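Local coordinates for chromosome-partitioning protein Spo0J (PDB 1VZ0) that binds the plasmid centromere-like site parS, probably takes part in chromosome partitioning, and stimulates the ATPase activity of Soj, at residues 63-68 against 94-99; 100-105 against 131-136; 49-54 against 81-86; 119-124 against 166-171. One frame throughout, in Å; residues are numbered along the deposited sequence.

From the N terminus, the first contact to open is contact 3, in helix 38-57, and it closes the loop at helix 78-86. Contact 1 opens within that loop, at strand 63-68, but closes beyond it, beside strand 91-96, so the two cross and tie paired helices to a small mixed sheet. L63 touches Y81 where they meet. Contact 2 begins directly after contact 1 ends, the R66-D101 salt bridge joining them. It brings helix 101-114 to the end of helix 120-132. Contact 4 opens at the start of that same helix, before contact 2 closes, and reaches helix 162-169. This second crossing ties helix 101-114, of the N-terminal domain, to the helical HTH domain, within which contact 4 lies.

Contact 1 (63-68 against 94-99); sequences LLVRPQ and AVVKDL
R66 shows how a strand residue can reach past its own ladder. With CG in the crowded position between backbone N and carbonyl carbon (chi1 71°) and the chain extended as far as NE, NH2 donates to L99 O over 2.8 Å, that oxygen lying at the guanidinium edge and close to its plane. NE and NH2 also form salt bridges with E73 and D101. Replacing R66 by an alanine would remove the bond to L99 O and probably loosen the chain there, leaving E73 and D101 without this partner.

Next to it the P67 ring crosses V96 obliquely, CG and V96 CG1 a tight 3.3 Å apart, while the D98 side chain crosses the same ring at about a right angle, OD2 near its CG. V65 and V96 also cross obliquely, their CG2 methyls 3.9 Å apart, on the sheet face that carries L63 and A94. L64 and V95 occupy the reverse face.

The backbones run parallel: V65 N donates to V95 O over 3.1 Å, and V65 O receives K97 N at 3.0 Å. Strand 63-68 is central, with antiparallel strand 71-76 along one edge and strand 91-96 along the other, where A94 pairs antiparallel with a strand of the second subunit.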
loop_
_atom_site.group_PDB
_atom_site.type_symbol
_atom_site.label_atom_id
_atom_site.label_comp_id
_atom_site.label_asym_id
_atom_site.label_seq_id
_atom_site.Cartn_x
_atom_site.Cartn_y
_atom_site.Cartn_z
ATOM N N LEU C 63 1.983 -7.254 21.149
ATOM C CA LEU C 63 2.517 -6.039 20.557
ATOM C C LEU C 63 4.008 -6.198 20.818
ATOM O O LEU C 63 4.403 -7.002 21.657
ATOM C CB LEU C 63 2.027 -4.795 21.292
ATOM C CG LEU C 63 0.549 -4.424 21.232
ATOM C CD1 LEU C 63 0.308 -3.171 22.068
ATOM C CD2 LEU C 63 0.141 -4.192 19.786
ATOM N N LEU C 64 4.841 -5.456 20.108
ATOM C CA LEU C 64 6.269 -5.552 20.342
ATOM C C LEU C 64 6.689 -4.178 20.835
ATOM O O LEU C 64 6.463 -3.173 20.160
ATOM C CB LEU C 64 7.006 -5.914 19.052
ATOM C CG LEU C 64 8.408 -6.516 19.219
ATOM C CD1 LEU C 64 9.002 -6.797 17.852
ATOM C CD2 LEU C 64 9.308 -5.569 19.993
ATOM N N VAL C 65 7.292 -4.134 22.017
ATOM C CA VAL C 65 7.710 -2.865 22.594
ATOM C C VAL C 65 9.136 -2.876 23.128
ATOM O O VAL C 65 9.776 -3.927 23.225
ATOM C CB VAL C 65 6.775 -2.470 23.749
ATOM C CG1 VAL C 65 5.335 -2.479 23.268
ATOM C CG2 VAL C 65 6.939 -3.442 24.913
ATOM N N ARG C 66 9.631 -1.690 23.456
ATOM C CA ARG C 66 10.959 -1.550 24.031
ATOM C C ARG C 66 10.839 -0.594 25.210
ATOM O O ARG C 66 9.949 0.263 25.241
ATOM C CB ARG C 66 11.962 -1.000 23.010
ATOM C CG ARG C 66 11.783 0.466 22.642
ATOM C CD ARG C 66 12.988 0.948 21.839
ATOM N NE ARG C 66 12.925 2.372 21.534
ATOM C CZ ARG C 66 13.981 3.104 21.193
ATOM N NH1 ARG C 66 13.836 4.396 20.932
ATOM N NH2 ARG C 66 15.189 2.545 21.125
ATOM N N PRO C 67 11.720 -0.741 26.209
ATOM C CA PRO C 67 11.697 0.124 27.392
ATOM C C PRO C 67 12.001 1.583 27.056
ATOM O O PRO C 67 12.910 1.873 26.275
ATOM C CB PRO C 67 12.767 -0.493 28.289
ATOM C CG PRO C 67 12.734 -1.945 27.911
ATOM C CD PRO C 67 12.647 -1.869 26.406
ATOM N N GLN C 68 11.233 2.493 27.646
ATOM C CA GLN C 68 11.421 3.926 27.428
ATOM C C GLN C 68 11.006 4.742 28.644
ATOM O O GLN C 68 9.831 4.768 29.016
ATOM C CB GLN C 68 10.626 4.398 26.209
ATOM C CG GLN C 68 11.422 4.406 24.917
ATOM C CD GLN C 68 12.532 5.443 24.923
ATOM O OE1 GLN C 68 13.413 5.421 25.782
ATOM N NE2 GLN C 68 12.491 6.361 23.961
ATOM N N ALA C 94 2.135 -7.879 25.852
ATOM C CA ALA C 94 3.263 -7.356 25.103
ATOM C C ALA C 94 4.553 -8.106 25.370
ATOM O O ALA C 94 4.636 -8.957 26.259
ATOM C CB ALA C 94 3.454 -5.882 25.428
ATOM N N VAL C 95 5.560 -7.783 24.571
ATOM C CA VAL C 95 6.875 -8.379 24.710
ATOM C C VAL C 95 7.883 -7.250 24.760
ATOM O O VAL C 95 8.035 -6.509 23.792
ATOM C CB VAL C 95 7.212 -9.280 23.527
ATOM C CG1 VAL C 95 8.652 -9.754 23.641
ATOM C CG2 VAL C 95 6.260 -10.463 23.499
ATOM N N VAL C 96 8.563 -7.117 25.895
ATOM C CA VAL C 96 9.555 -6.065 26.072
ATOM C C VAL C 96 10.928 -6.553 25.614
ATOM O O VAL C 96 11.373 -7.624 26.009
ATOM C CB VAL C 96 9.624 -5.625 27.558
ATOM C CG1 VAL C 96 10.551 -4.431 27.711
ATOM C CG2 VAL C 96 8.228 -5.282 28.061
ATOM N N LYS C 97 11.579 -5.774 24.756
ATOM C CA LYS C 97 12.912 -6.111 24.259
ATOM C C LYS C 97 13.788 -4.868 24.214
ATOM O O LYS C 97 13.359 -3.828 23.721
ATOM C CB LYS C 97 12.837 -6.716 22.857
ATOM C CG LYS C 97 12.429 -8.169 22.826
ATOM C CD LYS C 97 12.699 -8.767 21.459
ATOM C CE LYS C 97 12.473 -10.267 21.461
ATOM N NZ LYS C 97 12.835 -10.882 20.152
ATOM N N ASP C 98 15.007 -4.974 24.741
ATOM C CA ASP C 98 15.938 -3.849 24.742
ATOM C C ASP C 98 16.465 -3.679 23.333
ATOM O O ASP C 98 17.229 -4.511 22.847
ATOM C CB ASP C 98 17.108 -4.103 25.696
ATOM C CG ASP C 98 16.712 -3.990 27.150
ATOM O OD1 ASP C 98 17.596 -4.160 28.018
ATOM O OD2 ASP C 98 15.522 -3.727 27.427
ATOM N N LEU C 99 16.057 -2.595 22.682
ATOM C CA LEU C 99 16.464 -2.320 21.313
ATOM C C LEU C 99 17.002 -0.908 21.166
ATOM O O LEU C 99 16.410 0.046 21.682
ATOM C CB LEU C 99 15.267 -2.488 20.377
ATOM C CG LEU C 99 14.514 -3.820 20.364
ATOM C CD1 LEU C 99 13.235 -3.677 19.546
ATOM C CD2 LEU C 99 15.399 -4.902 19.781
#

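Contact 2 (100-105 against 131-136); sequences TDREAL and LEMGLT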
loop_
_atom_site.group_PDB
_atom_site.type_symbol
_atom_site.label_atom_id
_atom_site.label_comp_id
_atom_site.label_asym_id
_atom_site.label_seq_id
_atom_site.Cartn_x
_atom_site.Cartn_y
_atom_site.Cartn_z
ATOM N N THR C 100 18.124 -0.771 20.463
ATOM C CA THR C 100 18.693 0.550 20.237
ATOM C C THR C 100 17.843 1.225 19.160
ATOM O O THR C 100 17.083 0.559 18.447
ATOM C CB THR C 100 20.159 0.475 19.743
ATOM O OG1 THR C 100 20.206 -0.120 18.438
ATOM C CG2 THR C 100 21.000 -0.358 20.706
ATOM N N ASP C 101 17.959 2.541 19.044
ATOM C CA ASP C 101 17.191 3.266 18.044
ATOM C C ASP C 101 17.375 2.625 16.676
ATOM O O ASP C 101 16.420 2.419 15.926
ATOM C CB ASP C 101 17.642 4.724 17.998
ATOM C CG ASP C 101 17.329 5.466 19.284
ATOM O OD1 ASP C 101 17.641 6.672 19.376
ATOM O OD2 ASP C 101 16.766 4.839 20.208
ATOM N N ARG C 102 18.622 2.300 16.375
ATOM C CA ARG C 102 18.987 1.688 15.113
ATOM C C ARG C 102 18.265 0.354 14.860
ATOM O O ARG C 102 17.789 0.105 13.747
ATOM C CB ARG C 102 20.507 1.519 15.093
ATOM C CG ARG C 102 21.075 0.845 13.877
ATOM C CD ARG C 102 22.586 0.769 13.998
ATOM N NE ARG C 102 23.141 -0.325 13.209
ATOM C CZ ARG C 102 22.999 -0.434 11.896
ATOM N NH1 ARG C 102 22.319 0.492 11.235
ATOM N NH2 ARG C 102 23.528 -1.467 11.248
ATOM N N GLU C 103 18.170 -0.493 15.885
ATOM C CA GLU C 103 17.498 -1.787 15.737
ATOM C C GLU C 103 15.999 -1.575 15.557
ATOM O O GLU C 103 15.348 -2.292 14.794
ATOM C CB GLU C 103 17.711 -2.679 16.973
ATOM C CG GLU C 103 19.164 -2.903 17.393
ATOM C CD GLU C 103 19.279 -3.798 18.619
ATOM O OE1 GLU C 103 19.279 -5.037 18.452
ATOM O OE2 GLU C 103 19.349 -3.260 19.748
ATOM N N ALA C 104 15.452 -0.601 16.280
ATOM C CA ALA C 104 14.028 -0.311 16.213
ATOM C C ALA C 104 13.659 0.129 14.804
ATOM O O ALA C 104 12.611 -0.249 14.277
ATOM C CB ALA C 104 13.664 0.764 17.213
ATOM N N LEU C 105 14.530 0.926 14.198
ATOM C CA LEU C 105 14.301 1.408 12.843
ATOM C C LEU C 105 14.391 0.233 11.878
ATOM O O LEU C 105 13.558 0.078 10.986
ATOM C CB LEU C 105 15.352 2.442 12.463
ATOM C CG LEU C 105 14.904 3.619 11.597
ATOM C CD1 LEU C 105 16.133 4.206 10.914
ATOM C CD2 LEU C 105 13.883 3.177 10.558
ATOM N N LEU C 131 20.421 -0.564 3.705
ATOM C CA LEU C 131 21.810 -0.468 3.272
ATOM C C LEU C 131 22.458 0.763 3.895
ATOM O O LEU C 131 23.599 0.710 4.354
ATOM C CB LEU C 131 21.905 -0.346 1.746
ATOM C CG LEU C 131 21.516 -1.522 0.860
ATOM C CD1 LEU C 131 21.747 -1.137 -0.600
ATOM C CD2 LEU C 131 22.339 -2.739 1.233
ATOM N N GLU C 132 21.726 1.875 3.893
ATOM C CA GLU C 132 22.233 3.123 4.447
ATOM C C GLU C 132 22.502 2.996 5.935
ATOM O O GLU C 132 23.253 3.781 6.513
ATOM C CB GLU C 132 21.239 4.256 4.195
ATOM C CG GLU C 132 21.202 4.716 2.753
ATOM C CD GLU C 132 20.059 5.658 2.470
ATOM O OE1 GLU C 132 20.006 6.197 1.345
ATOM O OE2 GLU C 132 19.207 5.858 3.364
ATOM N N MET C 133 21.885 2.000 6.553
ATOM C CA MET C 133 22.076 1.771 7.969
ATOM C C MET C 133 23.267 0.851 8.214
ATOM O O MET C 133 23.582 0.518 9.350
ATOM C CB MET C 133 20.801 1.191 8.575
ATOM C CG MET C 133 19.741 2.241 8.820
ATOM S SD MET C 133 18.233 1.558 9.448
ATOM C CE MET C 133 18.849 0.602 10.866
ATOM N N GLY C 134 23.931 0.443 7.140
ATOM C CA GLY C 134 25.091 -0.414 7.293
ATOM C C GLY C 134 24.939 -1.868 6.884
ATOM O O GLY C 134 25.933 -2.593 6.824
ATOM N N LEU C 135 23.717 -2.312 6.605
ATOM C CA LEU C 135 23.524 -3.699 6.204
ATOM C C LEU C 135 23.972 -3.980 4.784
ATOM O O LEU C 135 24.148 -3.069 3.971
ATOM C CB LEU C 135 22.064 -4.123 6.340
ATOM C CG LEU C 135 21.551 -4.438 7.742
ATOM C CD1 LEU C 135 21.441 -3.157 8.548
ATOM C CD2 LEU C 135 20.197 -5.121 7.640
ATOM N N THR C 136 24.147 -5.267 4.504
ATOM C CA THR C 136 24.561 -5.737 3.197
ATOM C C THR C 136 23.330 -6.340 2.551
ATOM O O THR C 136 22.365 -6.692 3.239
ATOM C CB THR C 136 25.618 -6.848 3.306
ATOM O OG1 THR C 136 26.541 -6.528 4.350
ATOM C CG2 THR C 136 26.380 -6.985 1.989
#
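T100 caps helix 101-114 before that helix meets its neighbour. Its OG1 accepts from E103 N at 3.3 Å, and T100 N in turn donates to E103 OE2 at 2.9 Å, coming from above the carboxylate plane. The two bonds make a capping box that fixes the first turn.

R102 then makes the first crossing contact, with M133 as its main partner. CG lies anti to the backbone N (chi1 178°) and the chain runs extended to NE, so that it meets M133 tip to tip. M133 O and CB both lie at the edge of the guanidinium, the oxygen so close in the model that no bonding detail can be read from it. The M133 chain bends at chi3 (53°), bringing CE within 3.8 Å of R102 CG. L135 runs past R102 in the opposite direction, its CD1 3.8 Å from NH2 and oblique to the guanidinium plane.

One turn beyond R102, L105 crosses M133 obliquely, CD1 lying 3.7 Å from SD. An alanine in place of M133 would remove SD and CE, and so probably lose the packing on L105 and on R102 CG, loosening the join here.

A Schellman motif ends helix 120-132: G134 has a positive phi of 108°, and its N donates to L131 O over 2.8 Å. This turn leads through L135 and T136, at the N-cap position, into helix 137-144, where the inferred helix-turn-helix begins. M133 also packs on E106 and L109, so the end of helix 120-132 rests along the flank of helix 101-114, at the protein surface.

Contact 3 (49-54 against 81-86); sequences ELADSI and YRAALM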
loop_
_atom_site.group_PDB
_atom_site.type_symbol
_atom_site.label_atom_id
_atom_site.label_comp_id
_atom_site.label_asym_id
_atom_site.label_seq_id
_atom_site.Cartn_x
_atom_site.Cartn_y
_atom_site.Cartn_z
ATOM N N GLU C 49 -13.263 -2.142 12.754
ATOM C CA GLU C 49 -13.720 -3.521 12.833
ATOM C C GLU C 49 -12.773 -4.354 13.701
ATOM O O GLU C 49 -13.213 -5.268 14.402
ATOM C CB GLU C 49 -13.855 -4.111 11.420
ATOM C CG GLU C 49 -14.921 -3.392 10.590
ATOM C CD GLU C 49 -14.991 -3.829 9.134
ATOM O OE1 GLU C 49 -15.699 -3.148 8.359
ATOM O OE2 GLU C 49 -14.357 -4.840 8.760
ATOM N N LEU C 50 -11.481 -4.023 13.665
ATOM C CA LEU C 50 -10.490 -4.741 14.463
ATOM C C LEU C 50 -10.686 -4.353 15.924
ATOM O O LEU C 50 -10.592 -5.187 16.816
ATOM C CB LEU C 50 -9.064 -4.374 14.037
ATOM C CG LEU C 50 -7.976 -5.452 14.160
ATOM C CD1 LEU C 50 -6.638 -4.766 14.375
ATOM C CD2 LEU C 50 -8.262 -6.400 15.304
ATOM N N ALA C 51 -10.952 -3.074 16.154
ATOM C CA ALA C 51 -11.168 -2.560 17.498
ATOM C C ALA C 51 -12.408 -3.166 18.155
ATOM O O ALA C 51 -12.369 -3.556 19.321
ATOM C CB ALA C 51 -11.297 -1.043 17.458
ATOM N N ASP C 52 -13.504 -3.232 17.406
ATOM C CA ASP C 52 -14.757 -3.782 17.924
ATOM C C ASP C 52 -14.570 -5.222 18.381
ATOM O O ASP C 52 -15.095 -5.628 19.414
ATOM C CB ASP C 52 -15.849 -3.735 16.847
ATOM C CG ASP C 52 -16.303 -2.321 16.529
ATOM O OD1 ASP C 52 -16.797 -2.101 15.402
ATOM O OD2 ASP C 52 -16.177 -1.434 17.403
ATOM N N SER C 53 -13.818 -5.988 17.601
ATOM C CA SER C 53 -13.572 -7.385 17.911
ATOM C C SER C 53 -12.711 -7.593 19.152
ATOM O O SER C 53 -12.943 -8.533 19.913
ATOM C CB SER C 53 -12.917 -8.077 16.717
ATOM O OG SER C 53 -12.654 -9.439 17.003
ATOM N N ILE C 54 -11.720 -6.731 19.367
ATOM C CA ILE C 54 -10.862 -6.897 20.533
ATOM C C ILE C 54 -11.498 -6.379 21.820
ATOM O O ILE C 54 -11.046 -6.716 22.910
ATOM C CB ILE C 54 -9.479 -6.232 20.337
ATOM C CG1 ILE C 54 -9.626 -4.718 20.249
ATOM C CG2 ILE C 54 -8.817 -6.785 19.085
ATOM C CD1 ILE C 54 -8.310 -4.002 20.123
ATOM N N TYR C 81 -2.034 -1.831 18.049
ATOM C CA TYR C 81 -1.918 -0.851 19.127
ATOM C C TYR C 81 -3.047 0.176 19.119
ATOM O O TYR C 81 -3.679 0.424 20.148
ATOM C CB TYR C 81 -0.559 -0.150 19.015
ATOM C CG TYR C 81 -0.368 1.070 19.891
ATOM C CD1 TYR C 81 -0.152 0.950 21.265
ATOM C CD2 TYR C 81 -0.369 2.350 19.337
ATOM C CE1 TYR C 81 0.061 2.073 22.062
ATOM C CE2 TYR C 81 -0.159 3.476 20.122
ATOM C CZ TYR C 81 0.060 3.332 21.485
ATOM O OH TYR C 81 0.302 4.439 22.268
ATOM N N ARG C 82 -3.305 0.765 17.959
ATOM C CA ARG C 82 -4.351 1.770 17.849
ATOM C C ARG C 82 -5.755 1.208 17.991
ATOM O O ARG C 82 -6.662 1.903 18.443
ATOM C CB ARG C 82 -4.195 2.534 16.534
ATOM C CG ARG C 82 -2.856 3.231 16.475
ATOM C CD ARG C 82 -2.780 4.320 15.440
ATOM N NE ARG C 82 -1.487 4.991 15.541
ATOM C CZ ARG C 82 -1.111 5.773 16.553
ATOM N NH1 ARG C 82 0.094 6.322 16.548
ATOM N NH2 ARG C 82 -1.939 6.028 17.557
ATOM N N ALA C 83 -5.938 -0.052 17.614
ATOM C CA ALA C 83 -7.248 -0.672 17.742
ATOM C C ALA C 83 -7.505 -0.941 19.224
ATOM O O ALA C 83 -8.638 -0.854 19.692
ATOM C CB ALA C 83 -7.303 -1.971 16.948
ATOM N N ALA C 84 -6.447 -1.261 19.960
ATOM C CA ALA C 84 -6.569 -1.532 21.387
ATOM C C ALA C 84 -7.006 -0.260 22.099
ATOM O O ALA C 84 -7.780 -0.307 23.059
ATOM C CB ALA C 84 -5.244 -2.016 21.941
ATOM N N LEU C 85 -6.500 0.874 21.626
ATOM C CA LEU C 85 -6.866 2.158 22.201
ATOM C C LEU C 85 -8.348 2.416 21.933
ATOM O O LEU C 85 -9.101 2.739 22.850
ATOM C CB LEU C 85 -6.014 3.277 21.596
ATOM C CG LEU C 85 -4.572 3.357 22.108
ATOM C CD1 LEU C 85 -3.769 4.349 21.290
ATOM C CD2 LEU C 85 -4.586 3.773 23.559
ATOM N N MET C 86 -8.758 2.268 20.675
ATOM C CA MET C 86 -10.156 2.466 20.297
ATOM C C MET C 86 -11.070 1.548 21.107
ATOM O O MET C 86 -12.154 1.951 21.527
ATOM C CB MET C 86 -10.361 2.183 18.803
ATOM C CG MET C 86 -10.233 3.398 17.893
ATOM S SD MET C 86 -10.806 3.032 16.222
ATOM C CE MET C 86 -12.523 2.735 16.538
#
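Helices 49-54 and 81-86 cross at -60° with their axes 7.9 Å apart at closest approach, and the nearest pair of CA atoms, those of A51 and A83, are only 4.4 Å apart. Such closeness is possible because both residues at the crossing are alanines, each directed at the opposing helix. A51 CB rests 3.5 Å from A83 O and 3.6 Å from M86 CB, while A83 CB faces L50 CD1 at 3.9 Å.

The two helices belong to the ParB N-terminal domain and are joined in sequence through the hairpin of strands 63-68 and 71-76, so the alanine crossing brings together the helices that precede and follow the β-hairpin. No hydrogen bond spans the interface, which is held by apolar contact.

I54 presses on the other backbone. CG1 takes the crowded position between backbone N and carbonyl carbon (chi1 66°), and the chain then extends, driving CD1 against its target: it lies 3.2 Å from A83 O and 3.3 Å from A84 CA, the latter tighter than usual carbon contact. M86, which is exposed, bends at chi3 (65°), with CE 4.1 Å from A51 CB. L47, one turn before A51, packs on both A83 and M86, whereas L60 in the following loop covers L50 and I54. From the second subunit, E166 packs on L50, and S53 OG is hydrogen-bonded to E163 OE1 of that subunit.

Contact 4 (119-124 against 166-171); sequences SPVEEA and EALERG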
loop_
_atom_site.group_PDB
_atom_site.type_symbol
_atom_site.label_atom_id
_atom_site.label_comp_id
_atom_site.label_asym_id
_atom_site.label_seq_id
_atom_site.Cartn_x
_atom_site.Cartn_y
_atom_site.Cartn_z
ATOM N N SER C 119 4.652 -2.123 -2.736
ATOM C CA SER C 119 4.713 -1.930 -4.186
ATOM C C SER C 119 6.198 -2.193 -4.448
ATOM O O SER C 119 7.009 -2.090 -3.528
ATOM C CB SER C 119 4.376 -0.493 -4.576
ATOM O OG SER C 119 5.446 0.385 -4.287
ATOM N N PRO C 120 6.580 -2.548 -5.684
ATOM C CA PRO C 120 8.013 -2.782 -5.856
ATOM C C PRO C 120 8.891 -1.550 -5.622
ATOM O O PRO C 120 10.082 -1.682 -5.343
ATOM C CB PRO C 120 8.107 -3.340 -7.279
ATOM C CG PRO C 120 6.887 -2.797 -7.959
ATOM C CD PRO C 120 5.830 -2.900 -6.902
ATOM N N VAL C 121 8.311 -0.357 -5.708
ATOM C CA VAL C 121 9.092 0.862 -5.488
ATOM C C VAL C 121 9.386 1.023 -3.994
ATOM O O VAL C 121 10.509 1.337 -3.593
ATOM C CB VAL C 121 8.348 2.120 -5.998
ATOM C CG1 VAL C 121 9.192 3.362 -5.752
ATOM C CG2 VAL C 121 8.053 1.983 -7.481
ATOM N N GLU C 122 8.368 0.798 -3.172
ATOM C CA GLU C 122 8.533 0.900 -1.731
ATOM C C GLU C 122 9.488 -0.188 -1.282
ATOM O O GLU C 122 10.276 0.005 -0.358
ATOM C CB GLU C 122 7.200 0.709 -1.023
ATOM C CG GLU C 122 6.148 1.721 -1.394
ATOM C CD GLU C 122 4.880 1.511 -0.600
ATOM O OE1 GLU C 122 4.862 1.878 0.596
ATOM O OE2 GLU C 122 3.910 0.964 -1.164
ATOM N N GLU C 123 9.405 -1.335 -1.943
ATOM C CA GLU C 123 10.277 -2.441 -1.617
ATOM C C GLU C 123 11.719 -1.970 -1.781
ATOM O O GLU C 123 12.546 -2.176 -0.901
ATOM C CB GLU C 123 10.014 -3.619 -2.547
ATOM C CG GLU C 123 10.811 -4.855 -2.196
ATOM C CD GLU C 123 10.731 -5.927 -3.273
ATOM O OE1 GLU C 123 11.399 -6.971 -3.119
ATOM O OE2 GLU C 123 10.002 -5.725 -4.272
ATOM N N ALA C 124 12.002 -1.331 -2.916
ATOM C CA ALA C 124 13.337 -0.830 -3.203
ATOM C C ALA C 124 13.784 0.235 -2.198
ATOM O O ALA C 124 14.918 0.206 -1.741
ATOM C CB ALA C 124 13.395 -0.272 -4.626
ATOM N N GLU C 166 6.242 6.614 -10.387
ATOM C CA GLU C 166 4.833 6.879 -10.084
ATOM C C GLU C 166 3.925 6.030 -10.967
ATOM O O GLU C 166 2.910 5.495 -10.504
ATOM C CB GLU C 166 4.492 8.360 -10.307
ATOM C CG GLU C 166 4.816 9.232 -9.130
ATOM C CD GLU C 166 3.994 8.863 -7.909
ATOM O OE1 GLU C 166 4.565 8.806 -6.804
ATOM O OE2 GLU C 166 2.778 8.641 -8.053
ATOM N N ALA C 167 4.295 5.921 -12.236
ATOM C CA ALA C 167 3.517 5.150 -13.191
ATOM C C ALA C 167 3.518 3.680 -12.775
ATOM O O ALA C 167 2.547 2.947 -13.003
ATOM C CB ALA C 167 4.102 5.311 -14.576
ATOM N N LEU C 168 4.612 3.264 -12.148
ATOM C CA LEU C 168 4.748 1.893 -11.694
ATOM C C LEU C 168 3.813 1.683 -10.510
ATOM O O LEU C 168 3.082 0.700 -10.447
ATOM C CB LEU C 168 6.188 1.614 -11.262
ATOM C CG LEU C 168 6.683 0.182 -11.477
ATOM C CD1 LEU C 168 8.001 0.006 -10.758
ATOM C CD2 LEU C 168 5.671 -0.830 -10.974
ATOM N N GLU C 169 3.851 2.610 -9.563
ATOM C CA GLU C 169 2.986 2.527 -8.399
ATOM C C GLU C 169 1.497 2.597 -8.787
ATOM O O GLU C 169 0.661 1.956 -8.156
ATOM C CB GLU C 169 3.322 3.650 -7.420
ATOM C CG GLU C 169 4.800 3.733 -7.115
ATOM C CD GLU C 169 5.082 3.812 -5.637
ATOM O OE1 GLU C 169 4.790 2.830 -4.931
ATOM O OE2 GLU C 169 5.592 4.855 -5.186
ATOM N N ARG C 170 1.172 3.372 -9.818
ATOM C CA ARG C 170 -0.213 3.477 -10.265
ATOM C C ARG C 170 -0.636 2.225 -11.022
ATOM O O ARG C 170 -1.820 2.039 -11.314
ATOM C CB ARG C 170 -0.423 4.683 -11.185
ATOM C CG ARG C 170 -0.422 6.033 -10.475
ATOM C CD ARG C 170 -1.078 7.096 -11.351
ATOM N NE ARG C 170 -0.401 7.227 -12.636
ATOM C CZ ARG C 170 0.678 7.978 -12.836
ATOM N NH1 ARG C 170 1.238 8.039 -14.038
ATOM N NH2 ARG C 170 1.186 8.687 -11.834
ATOM N N GLY C 171 0.331 1.368 -11.347
ATOM C CA GLY C 171 0.008 0.163 -12.085
ATOM C C GLY C 171 -0.195 0.436 -13.565
ATOM O O GLY C 171 -0.726 -0.409 -14.269
#
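Two torsional choices bring S119 and E169 together: the serine OG sits in the crowded position between backbone N and carbonyl carbon (chi1 75°), and the glutamate chain bends at chi2 (-131°) to swing its carboxylate across. S119 OG donates to E169 OE1 over 2.6 Å, reaching that oxygen from above the carboxylate plane. The same OG accepts a nearly straight bond from E122 N at 3.2 Å and a weak one from V121 N, so three bonds grip one hydroxyl.

V121 crosses the E169 chain at about a right angle, its CB 3.7 Å from CD, and so covers the buried acid with hydrocarbon. V121 CG2 also meets L168 CD1 at 3.8 Å as the two chains run past each other in opposite directions, while P120 CG touches L168 CD2 at the same distance. E122 OE2 stands 4.3 Å from E169 OE1; this proximity may raise the proton affinity of E169, although E122 OE1 is engaged in a salt bridge with R39 of the second subunit.

In the helical ParB HTH domain, S119 thus serves as a classical serine N-cap of helix 120-132, tethered by its hydroxyl proton to the end of helix 162-169, which a Schellman motif at G171 closes.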